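Local coordinates for regulatory protein RecX (Lactobacillus reuteri, PDB 3D5L) that probably modulates the activity of the recombinase RecA, as a member of the RecX family of regulators in DNA repair, at residues A[134-138]-A[139-143]; A[151-154]-A[155-159]; A[192-195]-A[196-200]. All blocks are in the same frame, centred on the assembly; numbering follows the deposited sequence.

Interaction 1 (A[134-138]-A[139-143])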
loop_
_atom_site.group_PDB
_atom_site.type_symbol
_atom_site.label_atom_id
_atom_site.label_comp_id
_atom_site.label_asym_id
_atom_site.label_seq_id
_atom_site.Cartn_x
_atom_site.Cartn_y
_atom_site.Cartn_z
ATOM N N GLN A 134 2.444 -3.561 -16.050
ATOM C CA GLN A 134 3.096 -2.269 -16.030
ATOM C C GLN A 134 2.595 -1.430 -14.860
ATOM O O GLN A 134 3.373 -0.742 -14.210
ATOM C CB GLN A 134 2.833 -1.542 -17.350
ATOM C CG GLN A 134 3.395 -0.136 -17.404
ATOM C CD GLN A 134 3.273 0.486 -18.784
ATOM O OE1 GLN A 134 2.172 0.604 -19.336
ATOM N NE2 GLN A 134 4.408 0.900 -19.346
ATOM N N HIS A 135 1.296 -1.491 -14.584
ATOM C CA HIS A 135 0.727 -0.717 -13.486
ATOM C C HIS A 135 1.196 -1.213 -12.118
ATOM O O HIS A 135 1.466 -0.415 -11.224
ATOM C CB HIS A 135 -0.797 -0.765 -13.535
ATOM C CG HIS A 135 -1.459 0.141 -12.548
ATOM N ND1 HIS A 135 -1.782 1.448 -12.837
ATOM C CD2 HIS A 135 -1.820 -0.059 -11.255
ATOM C CE1 HIS A 135 -2.316 2.016 -11.769
ATOM N NE2 HIS A 135 -2.349 1.122 -10.796
ATOM N N LEU A 136 1.286 -2.527 -11.950
ATOM C CA LEU A 136 1.725 -3.088 -10.678
ATOM C C LEU A 136 3.222 -2.888 -10.447
ATOM O O LEU A 136 3.662 -2.787 -9.304
ATOM C CB LEU A 136 1.342 -4.571 -10.595
ATOM C CG LEU A 136 -0.182 -4.762 -10.497
ATOM C CD1 LEU A 136 -0.552 -6.231 -10.682
ATOM C CD2 LEU A 136 -0.685 -4.226 -9.148
ATOM N N ARG A 137 4.003 -2.836 -11.525
ATOM C CA ARG A 137 5.439 -2.595 -11.397
ATOM C C ARG A 137 5.589 -1.183 -10.828
ATOM O O ARG A 137 6.426 -0.942 -9.960
ATOM C CB ARG A 137 6.145 -2.671 -12.760
ATOM C CG ARG A 137 6.587 -4.064 -13.192
ATOM C CD ARG A 137 7.015 -4.078 -14.668
ATOM N NE ARG A 137 7.651 -5.336 -15.051
ATOM C CZ ARG A 137 7.872 -5.727 -16.307
ATOM N NH1 ARG A 137 7.503 -4.960 -17.330
ATOM N NH2 ARG A 137 8.478 -6.886 -16.539
ATOM N N GLN A 138 4.754 -0.261 -11.300
ATOM C CA GLN A 138 4.795 1.128 -10.827
ATOM C C GLN A 138 4.334 1.271 -9.377
ATOM O O GLN A 138 4.685 2.237 -8.707
ATOM C CB GLN A 138 3.931 2.033 -11.719
ATOM C CG GLN A 138 4.422 2.192 -13.159
ATOM C CD GLN A 138 3.569 3.184 -13.968
ATOM O OE1 GLN A 138 3.504 4.379 -13.646
ATOM N NE2 GLN A 138 2.913 2.688 -15.021
ATOM N N LYS A 139 3.540 0.316 -8.901
ATOM C CA LYS A 139 3.037 0.321 -7.528
ATOM C C LYS A 139 4.068 -0.312 -6.592
ATOM O O LYS A 139 3.802 -0.522 -5.403
ATOM C CB LYS A 139 1.719 -0.456 -7.439
ATOM C CG LYS A 139 0.531 0.222 -8.087
ATOM C CD LYS A 139 0.077 1.439 -7.286
ATOM C CE LYS A 139 -1.158 2.079 -7.928
ATOM N NZ LYS A 139 -1.782 3.147 -7.091
ATOM N N GLY A 140 5.233 -0.636 -7.151
ATOM C CA GLY A 140 6.316 -1.212 -6.374
ATOM C C GLY A 140 6.301 -2.712 -6.128
ATOM O O GLY A 140 7.041 -3.206 -5.271
ATOM N N ILE A 141 5.487 -3.443 -6.883
ATOM C CA ILE A 141 5.364 -4.885 -6.703
ATOM C C ILE A 141 6.348 -5.715 -7.544
ATOM O O ILE A 141 6.536 -5.463 -8.732
ATOM C CB ILE A 141 3.908 -5.308 -6.990
ATOM C CG1 ILE A 141 2.963 -4.342 -6.255
ATOM C CG2 ILE A 141 3.667 -6.750 -6.529
ATOM C CD1 ILE A 141 1.505 -4.788 -6.193
ATOM N N GLY A 142 6.984 -6.701 -6.915
ATOM C CA GLY A 142 7.946 -7.539 -7.619
ATOM C C GLY A 142 7.302 -8.325 -8.744
ATOM O O GLY A 142 6.071 -8.432 -8.788
ATOM N N GLU A 143 8.124 -8.879 -9.636
ATOM C CA GLU A 143 7.645 -9.645 -10.790
ATOM C C GLU A 143 6.941 -10.935 -10.395
ATOM O O GLU A 143 6.027 -11.382 -11.088
ATOM C CB GLU A 143 8.810 -9.982 -11.737
ATOM C CG GLU A 143 9.370 -8.788 -12.496
ATOM C CD GLU A 143 8.316 -8.104 -13.368
ATOM O OE1 GLU A 143 7.855 -8.716 -14.358
ATOM O OE2 GLU A 143 7.943 -6.953 -13.056
#

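Interaction 2 (A[151-154]-A[155-159])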
loop_
_atom_site.group_PDB
_atom_site.type_symbol
_atom_site.label_atom_id
_atom_site.label_comp_id
_atom_site.label_asym_id
_atom_site.label_seq_id
_atom_site.Cartn_x
_atom_site.Cartn_y
_atom_site.Cartn_z
ATOM N N THR A 151 -2.259 -14.575 -13.036
ATOM C CA THR A 151 -2.693 -15.926 -13.313
ATOM C C THR A 151 -4.222 -15.988 -13.482
ATOM O O THR A 151 -4.745 -16.863 -14.168
ATOM C CB THR A 151 -2.212 -16.879 -12.197
ATOM O OG1 THR A 151 -2.000 -18.171 -12.759
ATOM C CG2 THR A 151 -3.227 -16.973 -11.052
ATOM N N GLN A 152 -4.935 -15.046 -12.876
ATOM C CA GLN A 152 -6.392 -15.010 -12.997
ATOM C C GLN A 152 -6.723 -14.631 -14.439
ATOM O O GLN A 152 -7.821 -14.890 -14.921
ATOM C CB GLN A 152 -7.006 -13.935 -12.089
ATOM C CG GLN A 152 -6.487 -13.877 -10.672
ATOM C CD GLN A 152 -7.040 -12.686 -9.917
ATOM O OE1 GLN A 152 -6.489 -12.259 -8.906
ATOM N NE2 GLN A 152 -8.143 -12.143 -10.407
ATOM N N PHE A 153 -5.767 -13.997 -15.111
ATOM C CA PHE A 153 -5.953 -13.555 -16.487
ATOM C C PHE A 153 -5.725 -14.691 -17.466
ATOM O O PHE A 153 -4.726 -14.736 -18.181
ATOM C CB PHE A 153 -5.000 -12.400 -16.801
ATOM C CG PHE A 153 -5.694 -11.150 -17.250
ATOM C CD1 PHE A 153 -5.486 -9.949 -16.587
ATOM C CD2 PHE A 153 -6.533 -11.161 -18.356
ATOM C CE1 PHE A 153 -6.105 -8.778 -17.022
ATOM C CE2 PHE A 153 -7.157 -9.991 -18.798
ATOM C CZ PHE A 153 -6.942 -8.801 -18.131
ATOM N N THR A 154 -6.675 -15.606 -17.491
ATOM C CA THR A 154 -6.622 -16.756 -18.364
ATOM C C THR A 154 -6.955 -16.320 -19.800
ATOM O O THR A 154 -7.460 -15.215 -20.023
ATOM C CB THR A 154 -7.645 -17.788 -17.874
ATOM O OG1 THR A 154 -7.438 -19.037 -18.544
ATOM C CG2 THR A 154 -9.066 -17.289 -18.141
ATOM N N PRO A 155 -6.647 -17.166 -20.802
ATOM C CA PRO A 155 -6.974 -16.749 -22.173
ATOM C C PRO A 155 -8.482 -16.562 -22.367
ATOM O O PRO A 155 -8.913 -15.724 -23.157
ATOM C CB PRO A 155 -6.403 -17.881 -23.023
ATOM C CG PRO A 155 -5.174 -18.280 -22.235
ATOM C CD PRO A 155 -5.739 -18.331 -20.818
ATOM N N GLU A 156 -9.287 -17.337 -21.644
ATOM C CA GLU A 156 -10.737 -17.199 -21.750
ATOM C C GLU A 156 -11.122 -15.795 -21.262
ATOM O O GLU A 156 -11.930 -15.109 -21.890
ATOM C CB GLU A 156 -11.451 -18.262 -20.912
ATOM C CG GLU A 156 -10.915 -19.687 -21.110
ATOM C CD GLU A 156 -9.828 -20.054 -20.100
ATOM O OE1 GLU A 156 -10.181 -20.401 -18.948
ATOM O OE2 GLU A 156 -8.626 -19.982 -20.447
ATOM N N VAL A 157 -10.533 -15.366 -20.144
ATOM C CA VAL A 157 -10.815 -14.038 -19.613
ATOM C C VAL A 157 -10.237 -13.007 -20.574
ATOM O O VAL A 157 -10.877 -12.009 -20.872
ATOM C CB VAL A 157 -10.201 -13.847 -18.210
ATOM C CG1 VAL A 157 -10.225 -12.384 -17.819
ATOM C CG2 VAL A 157 -10.990 -14.645 -17.196
ATOM N N GLN A 158 -9.027 -13.266 -21.061
ATOM C CA GLN A 158 -8.370 -12.369 -22.006
ATOM C C GLN A 158 -9.190 -12.205 -23.278
ATOM O O GLN A 158 -9.439 -11.088 -23.719
ATOM C CB GLN A 158 -6.986 -12.899 -22.381
ATOM C CG GLN A 158 -5.910 -12.694 -21.331
ATOM C CD GLN A 158 -4.527 -12.990 -21.876
ATOM O OE1 GLN A 158 -4.060 -12.331 -22.815
ATOM N NE2 GLN A 158 -3.866 -13.991 -21.303
ATOM N N ALA A 159 -9.598 -13.322 -23.873
ATOM C CA ALA A 159 -10.385 -13.287 -25.099
ATOM C C ALA A 159 -11.730 -12.640 -24.825
ATOM O O ALA A 159 -12.312 -11.989 -25.686
ATOM C CB ALA A 159 -10.591 -14.701 -25.642
#

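Interaction 3 (A[192-195]-A[196-200])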
loop_
_atom_site.group_PDB
_atom_site.type_symbol
_atom_site.label_atom_id
_atom_site.label_comp_id
_atom_site.label_asym_id
_atom_site.label_seq_id
_atom_site.Cartn_x
_atom_site.Cartn_y
_atom_site.Cartn_z
ATOM N N LYS A 192 -2.996 -2.237 -25.135
ATOM C CA LYS A 192 -3.828 -2.461 -23.955
ATOM C C LYS A 192 -3.252 -3.630 -23.151
ATOM O O LYS A 192 -3.769 -3.977 -22.091
ATOM C CB LYS A 192 -5.269 -2.771 -24.353
ATOM C CG LYS A 192 -6.298 -1.816 -23.757
ATOM C CD LYS A 192 -6.220 -0.439 -24.407
ATOM C CE LYS A 192 -7.119 0.581 -23.710
ATOM N NZ LYS A 192 -6.683 0.918 -22.321
ATOM N N GLY A 193 -2.186 -4.237 -23.671
ATOM C CA GLY A 193 -1.544 -5.333 -22.971
ATOM C C GLY A 193 -1.848 -6.733 -23.465
ATOM O O GLY A 193 -1.435 -7.719 -22.839
ATOM N N PHE A 194 -2.566 -6.833 -24.581
ATOM C CA PHE A 194 -2.917 -8.135 -25.139
ATOM C C PHE A 194 -1.897 -8.563 -26.193
ATOM O O PHE A 194 -1.552 -7.787 -27.081
ATOM C CB PHE A 194 -4.319 -8.082 -25.756
ATOM C CG PHE A 194 -5.428 -7.841 -24.754
ATOM C CD1 PHE A 194 -5.909 -8.878 -23.960
ATOM C CD2 PHE A 194 -6.010 -6.584 -24.633
ATOM C CE1 PHE A 194 -6.957 -8.667 -23.067
ATOM C CE2 PHE A 194 -7.056 -6.364 -23.743
ATOM C CZ PHE A 194 -7.535 -7.407 -22.957
ATOM N N SER A 195 -1.419 -9.798 -26.090
ATOM C CA SER A 195 -0.431 -10.331 -27.023
ATOM C C SER A 195 -0.987 -10.503 -28.438
ATOM O O SER A 195 -2.203 -10.529 -28.646
ATOM C CB SER A 195 0.102 -11.673 -26.513
ATOM O OG SER A 195 -0.940 -12.631 -26.428
ATOM N N SER A 196 -0.081 -10.629 -29.403
ATOM C CA SER A 196 -0.446 -10.780 -30.811
ATOM C C SER A 196 -1.375 -11.953 -31.070
ATOM O O SER A 196 -2.321 -11.848 -31.847
ATOM C CB SER A 196 0.814 -10.952 -31.666
ATOM O OG SER A 196 1.724 -9.881 -31.457
ATOM N N SER A 197 -1.097 -13.072 -30.416
ATOM C CA SER A 197 -1.890 -14.282 -30.590
ATOM C C SER A 197 -3.331 -14.194 -30.101
ATOM O O SER A 197 -4.104 -15.135 -30.294
ATOM C CB SER A 197 -1.188 -15.456 -29.907
ATOM O OG SER A 197 -0.803 -15.107 -28.590
ATOM N N VAL A 198 -3.695 -13.079 -29.473
ATOM C CA VAL A 198 -5.054 -12.910 -28.968
ATOM C C VAL A 198 -5.981 -12.400 -30.057
ATOM O O VAL A 198 -7.155 -12.760 -30.097
ATOM C CB VAL A 198 -5.105 -11.935 -27.775
ATOM C CG1 VAL A 198 -6.538 -11.809 -27.260
ATOM C CG2 VAL A 198 -4.187 -12.431 -26.665
ATOM N N TYR A 199 -5.461 -11.553 -30.936
ATOM C CA TYR A 199 -6.277 -11.038 -32.024
ATOM C C TYR A 199 -6.549 -12.217 -32.956
ATOM O O TYR A 199 -7.662 -12.396 -33.446
ATOM C CB TYR A 199 -5.544 -9.927 -32.779
ATOM C CG TYR A 199 -6.347 -9.382 -33.936
ATOM C CD1 TYR A 199 -7.554 -8.721 -33.720
ATOM C CD2 TYR A 199 -5.932 -9.579 -35.256
ATOM C CE1 TYR A 199 -8.333 -8.275 -34.783
ATOM C CE2 TYR A 199 -6.708 -9.137 -36.331
ATOM C CZ TYR A 199 -7.909 -8.489 -36.088
ATOM O OH TYR A 199 -8.701 -8.079 -37.145
ATOM N N GLU A 200 -5.514 -13.019 -33.185
ATOM C CA GLU A 200 -5.611 -14.206 -34.026
ATOM C C GLU A 200 -6.315 -15.275 -33.190
ATOM O O GLU A 200 -5.798 -16.375 -32.992
ATOM C CB GLU A 200 -4.203 -14.682 -34.416
ATOM C CG GLU A 200 -4.156 -15.974 -35.244
ATOM C CD GLU A 200 -3.893 -15.734 -36.727
ATOM O OE1 GLU A 200 -3.930 -16.713 -37.508
ATOM O OE2 GLU A 200 -3.635 -14.571 -37.109
#

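Interaction 1 (A[134-138]-A[139-143])
Arg-137 and Glu-143 reach across the turn that ends helix 129-138 and join in a two-pronged salt bridge. Followed outward, the arginine starts from a CB that points away from 139-143; CG lies anti to its own carbonyl carbon (chi1 -87°), and the chain, extended from CG to NE, brings its end back to Glu-143. CG and CD already pass close to Glu-143 OE2. Arg-137 NE gives Glu-143 OE2 a short, fairly straight bond of 2.6 Å (163°), while Arg-137 NH2 reaches Glu-143 OE1 at 2.9 Å along a more bent path. The grip is side-on, one nitrogen to each oxygen, yet the two flat groups are 36° apart and both oxygens are met from above the carboxylate plane. An alanine in place of Glu-143 would take away the carboxylate and is likely to leave the guanidinium without its mate here, free to swing off the turn.

The backbone of the same turn closes a Schellman motif. Ile-141 N bonds to Leu-136 O at 3.1 Å and Gly-140 N to Arg-137 O, with Gly-140 at positive phi, where a side chain would press on the preceding carbonyl. The reversal brings Ile-141 CD1 to 3.7 Å from Leu-136 CD2. Lys-139 bends at chi2 and lays CE beside His-135 NE2, 3.2 Å away. Leu-136 and Ile-141 both pack on Ala-114 of helix 110-124, Leu-136 also meets Ile-146 of helix 143-149, and the His-135 ring lies nearly parallel to that of Tyr-117.

Interaction 2 (A[151-154]-A[155-159])
Thr-154 O receives the backbone N-H of Gln-158, the first full helical bond of helix 155-172, with 2.7 Å between Gln-158 N and Thr-154 O and the donor nearly in line with the carbonyl. Thr-154 holds the N-cap position, but its hydroxyl, anti to the backbone N (chi1 -169°), makes no capping bond. It turns instead to the carboxylate of Glu-156, which folds back at chi2; the modelled separation of Thr-154 OG1 and Glu-156 OE2 is too short to be trusted in detail. The methyl CG2 of Thr-154 meets Val-157 CG2 at 3.4 Å.

One residue back, the ring of Phe-153 has CD2 3.4 Å from Gln-158 CG and 3.9 Å from Val-157 CG1. Its plane stands almost perpendicular to the Gln-158 side-chain amide, whose NE2 returns a weak bond to Phe-153 O. An inverse gamma turn centred on Phe-153 sets up this approach, and the ring also packs on Pro-129 and Ile-132 of helix 129-138. Chemically, then, the helix start rests on its backbone bond, the polar side-chain contacts being weak or doubtful, while apolar packing of Phe-153 links helix 129-138 with the first turn of helix 155-172.

Interaction 3 (A[192-195]-A[196-200])
Ser-195 and Val-198 meet in a local contact where the loop after helix 178-191 runs into helix 196-202. The main tie is of backbone: Val-198 N to Ser-195 O, 3.1 Å long and fairly straight at the hydrogen (159°), with the amide approaching from above the carbonyl plane. Ser-195 O is 4.1 Å from Tyr-199 N, in keeping with a helix that is weakly bonded at its beginning. The hydroxyl of Ser-195 stands between its backbone N and carbonyl carbon (chi1 62°), a setting that brings OG to 3.3 Å from Val-198 CG2. Ser-195 OG and Ser-197 OG, 3.3 Å apart, share a hydrogen bond in which either could be the donor.

Ahead of these serines, helix 178-191 is brought to its end by a Schellman motif at Gly-193, whose positive phi suits a residue without a side chain; this reversal leads into helix 196-202. Both segments lie in the range of the third three-helix domain of the RecX family, grouped with the helix-turn-helix clan. Phe-194 follows the glycine and sets its CB 4.4 Å from Val-198 CB, with the ring turned obliquely to Val-198 CG1. Both residues are buried: Phe-194 packs on Leu-165 and Leu-189, and Val-198 on Gln-158 and Ala-162 of helix 155-172, while Tyr-199 lies against Glu-182 and Gln-186 of helix 178-191.

How the interactions relate
The three contacts come in series along one chain, each where one helix gives way to the next: interaction 1 between helices 129-138 and 143-149, interaction 2 between 143-149 and 155-172, interaction 3 between 178-191 and 196-202. Interaction 1 belongs to the second three-helix domain and interaction 3 to the third, with centres about 21 Å apart and no touch. Interaction 2 comes between them along the chain, where helix 155-172 begins, about 19 Å from interaction 1 and 12 Å from interaction 3 (centres). Gln-158 O lies 3.5 Å from Phe-194 CE1, so interactions 2 and 3 pack together while interaction 1 stands apart, all three at helix ends or starts where the chain changes direction.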